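Side-chain contact in cytochrome c2 (Rhodobacter sphaeroides, PDB 1CXC), which carries electrons through a covalently held heme c, serving as donor to the oxidized bacteriochlorophyll in bacterial photophosphorylation: residues T27-R32 with W114-Q119. Residues are numbered along the deposited sequence; the frame is centred on the assembly and turned at random.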
ATOM      1  N   THR A  27      -9.085 -16.557  -0.822  1.00 22.69           N
ATOM      2  CA  THR A  27     -10.264 -15.903  -0.320  1.00 21.45           C
ATOM      3  C   THR A  27     -10.152 -14.388  -0.422  1.00 22.17           C
ATOM      4  O   THR A  27      -9.107 -13.805  -0.152  1.00 21.15           O
ATOM      5  CB  THR A  27     -10.461 -16.279   1.137  1.00 22.71           C
ATOM      6  OG1 THR A  27     -10.683 -17.681   1.165  1.00 26.44           O
ATOM      7  CG2 THR A  27     -11.610 -15.515   1.768  1.00 23.60           C
ATOM      8  N   THR A  28     -11.203 -13.732  -0.908  1.00 19.88           N
ATOM      9  CA  THR A  28     -11.206 -12.291  -1.009  1.00 19.82           C
ATOM     10  C   THR A  28     -11.625 -11.673   0.311  1.00 19.73           C
ATOM     11  O   THR A  28     -12.685 -11.994   0.842  1.00 20.63           O
ATOM     12  CB  THR A  28     -12.206 -11.813  -2.062  1.00 19.13           C
ATOM     13  OG1 THR A  28     -11.699 -12.203  -3.326  1.00 19.48           O
ATOM     14  CG2 THR A  28     -12.394 -10.313  -1.993  1.00 18.34           C
ATOM     15  N   ILE A  29     -10.725 -10.998   1.014  1.00 18.63           N
ATOM     16  CA  ILE A  29     -11.150 -10.375   2.243  1.00 18.95           C
ATOM     17  C   ILE A  29     -11.640  -8.947   1.979  1.00 17.47           C
ATOM     18  O   ILE A  29     -12.619  -8.477   2.552  1.00 18.37           O
ATOM     19  CB  ILE A  29     -10.069 -10.494   3.366  1.00 21.15           C
ATOM     20  CG1 ILE A  29      -9.515  -9.151   3.760  1.00 22.54           C
ATOM     21  CG2 ILE A  29      -8.984 -11.512   3.045  1.00 19.29           C
ATOM     22  CD1 ILE A  29     -10.080  -8.709   5.115  1.00 24.07           C
ATOM     23  N   ALA A  30     -11.238  -8.361   0.871  1.00 16.44           N
ATOM     24  CA  ALA A  30     -11.706  -7.040   0.538  1.00 16.41           C
ATOM     25  C   ALA A  30     -11.338  -6.719  -0.878  1.00 19.63           C
ATOM     26  O   ALA A  30     -10.373  -7.239  -1.411  1.00 18.55           O
ATOM     27  CB  ALA A  30     -11.073  -5.987   1.422  1.00 17.39           C
ATOM     28  N   GLY A  31     -12.275  -6.199  -1.658  1.00 23.14           N
ATOM     29  CA  GLY A  31     -11.918  -5.906  -3.025  1.00 26.83           C
ATOM     30  C   GLY A  31     -13.051  -6.189  -3.971  1.00 29.35           C
ATOM     31  O   GLY A  31     -13.821  -7.101  -3.696  1.00 29.40           O
ATOM     32  N   ARG A  32     -12.804  -5.836  -5.228  1.00 32.00           N
ATOM     33  CA  ARG A  32     -13.780  -5.982  -6.299  1.00 37.39           C
ATOM     34  C   ARG A  32     -13.109  -6.493  -7.582  1.00 36.13           C
ATOM     35  O   ARG A  32     -13.247  -5.896  -8.660  1.00 36.62           O
ATOM     36  CB  ARG A  32     -14.384  -4.612  -6.553  1.00 41.98           C
ATOM     37  CG  ARG A  32     -15.852  -4.632  -6.922  1.00 48.10           C
ATOM     38  CD  ARG A  32     -16.260  -3.234  -7.368  1.00 55.82           C
ATOM     39  N   TRP A 114      -4.216   1.628   8.006  1.00 11.60           N
ATOM     40  CA  TRP A 114      -3.085   0.803   8.408  1.00 11.20           C
ATOM     41  C   TRP A 114      -3.513  -0.128   9.540  1.00 10.19           C
ATOM     42  O   TRP A 114      -3.144  -1.301   9.580  1.00  8.97           O
ATOM     43  CB  TRP A 114      -1.911   1.675   8.875  1.00  8.87           C
ATOM     44  CG  TRP A 114      -0.686   0.809   9.249  1.00  8.96           C
ATOM     45  CD1 TRP A 114      -0.338   0.602  10.558  1.00 10.96           C
ATOM     46  CD2 TRP A 114       0.117   0.119   8.382  1.00 10.01           C
ATOM     47  NE1 TRP A 114       0.713  -0.212  10.532  1.00 10.88           N
ATOM     48  CE2 TRP A 114       0.998  -0.537   9.249  1.00 12.14           C
ATOM     49  CE3 TRP A 114       0.210  -0.056   7.015  1.00 12.77           C
ATOM     50  CZ2 TRP A 114       1.983  -1.389   8.751  1.00 11.81           C
ATOM     51  CZ3 TRP A 114       1.201  -0.897   6.519  1.00 13.76           C
ATOM     52  CH2 TRP A 114       2.080  -1.556   7.375  1.00 14.36           C
ATOM     53  N   ALA A 115      -4.335   0.351  10.474  1.00  7.55           N
ATOM     54  CA  ALA A 115      -4.774  -0.504  11.556  1.00  8.98           C
ATOM     55  C   ALA A 115      -5.648  -1.653  11.043  1.00  9.47           C
ATOM     56  O   ALA A 115      -5.584  -2.789  11.535  1.00  9.16           O
ATOM     57  CB  ALA A 115      -5.575   0.322  12.562  1.00  9.77           C
ATOM     58  N   TYR A 116      -6.412  -1.391   9.977  1.00 10.47           N
ATOM     59  CA  TYR A 116      -7.257  -2.406   9.368  1.00  9.34           C
ATOM     60  C   TYR A 116      -6.377  -3.465   8.695  1.00  7.89           C
ATOM     61  O   TYR A 116      -6.537  -4.666   8.892  1.00 10.06           O
ATOM     62  CB  TYR A 116      -8.171  -1.700   8.353  1.00  9.66           C
ATOM     63  CG  TYR A 116      -8.908  -2.613   7.382  1.00 12.78           C
ATOM     64  CD1 TYR A 116      -9.767  -3.584   7.871  1.00 14.38           C
ATOM     65  CD2 TYR A 116      -8.705  -2.475   6.027  1.00 13.47           C
ATOM     66  CE1 TYR A 116     -10.435  -4.439   7.007  1.00 16.29           C
ATOM     67  CE2 TYR A 116      -9.363  -3.320   5.159  1.00 17.46           C
ATOM     68  CZ  TYR A 116     -10.222  -4.295   5.652  1.00 18.59           C
ATOM     69  OH  TYR A 116     -10.869  -5.159   4.778  1.00 19.93           O
ATOM     70  N   LEU A 117      -5.270  -3.059   8.097  1.00 11.65           N
ATOM     71  CA  LEU A 117      -4.373  -4.007   7.442  1.00 11.69           C
ATOM     72  C   LEU A 117      -3.630  -4.853   8.459  1.00 11.58           C
ATOM     73  O   LEU A 117      -3.256  -5.981   8.183  1.00 11.80           O
ATOM     74  CB  LEU A 117      -3.369  -3.274   6.559  1.00 10.13           C
ATOM     75  CG  LEU A 117      -3.941  -2.494   5.393  1.00  9.98           C
ATOM     76  CD1 LEU A 117      -2.834  -1.695   4.732  1.00 12.71           C
ATOM     77  CD2 LEU A 117      -4.634  -3.428   4.418  1.00 11.72           C
ATOM     78  N   GLN A 118      -3.324  -4.302   9.622  1.00 13.63           N
ATOM     79  CA  GLN A 118      -2.679  -5.081  10.650  1.00 13.90           C
ATOM     80  C   GLN A 118      -3.670  -6.100  11.192  1.00 16.81           C
ATOM     81  O   GLN A 118      -3.300  -7.006  11.940  1.00 18.06           O
ATOM     82  CB  GLN A 118      -2.202  -4.168  11.768  1.00 12.22           C
ATOM     83  CG  GLN A 118      -0.876  -3.522  11.415  1.00 15.29           C
ATOM     84  CD  GLN A 118       0.311  -4.430  11.757  1.00 16.47           C
ATOM     85  OE1 GLN A 118       1.385  -3.969  12.105  1.00 19.64           O
ATOM     86  NE2 GLN A 118       0.177  -5.745  11.696  1.00 12.36           N
ATOM     87  N   GLN A 119      -4.972  -5.920  10.936  1.00 18.08           N
ATOM     88  CA  GLN A 119      -5.936  -6.895  11.407  1.00 20.23           C
ATOM     89  C   GLN A 119      -6.220  -7.949  10.373  1.00 19.85           C
ATOM     90  O   GLN A 119      -6.226  -9.122  10.673  1.00 18.93           O
ATOM     91  CB  GLN A 119      -7.295  -6.282  11.709  1.00 26.61           C
ATOM     92  CG  GLN A 119      -7.268  -5.241  12.802  1.00 37.65           C
ATOM     93  CD  GLN A 119      -6.816  -5.819  14.119  1.00 43.40           C
ATOM     94  OE1 GLN A 119      -7.239  -6.898  14.525  1.00 47.98           O
ATOM     95  NE2 GLN A 119      -5.901  -5.136  14.796  1.00 50.84           N
TER
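A chi1 of 167° swings the Tyr116 ring away from its own backbone N and carries the OH out to Ala30, while Ile29, whose chi1 of 115° and chi2 of 105° both depart from staggered values, consistent with some torsional strain, sends CD1 to meet the same oxygen. Ile29 and Ala30 form a classic beta bulge, both facing Ile21, in the short antiparallel hairpin of strands 21-22 and 28-30; Tyr116 belongs to helix 107-120, the C-terminal helix of the cytochrome c fold. Because both bulged residues form backbone hydrogen bonds with Ile21, they can direct neighbouring side chains to one side: the CB of each points toward the helix.

The backbones stay well apart, the nearest CA atoms, those of Ala30 and Leu117, being 10.5 Å from each other. The phenol bridges this interval almost alone. Its OH touches the Ala30 methyl carbon, CB, at 3.5 Å. The Ile29 and Tyr116 side chains run toward each other from opposite directions, Ile29 CD1 lying 3.7 Å from Tyr116 OH and oblique to the ring. The ring itself is approached less closely, with Ile29 CD1 4.4 Å from Tyr116 CZ. No hydrogen bond joins the segments here; the contact is van der Waals in character, small in extent and near the protein surface.

Ile21 lies close by, touching Tyr116, Leu117 and Ile29. Tyr116 also packs on Ala9 of the N-terminal helix 5-11, and thus connects the hairpin with the paired terminal helices on the periphery of the heme pocket; its side chain lies about 8 Å from the heme. Ala30 CB and Ile29 CD1 sit 4.7 Å apart, with Tyr116 OH in contact with both.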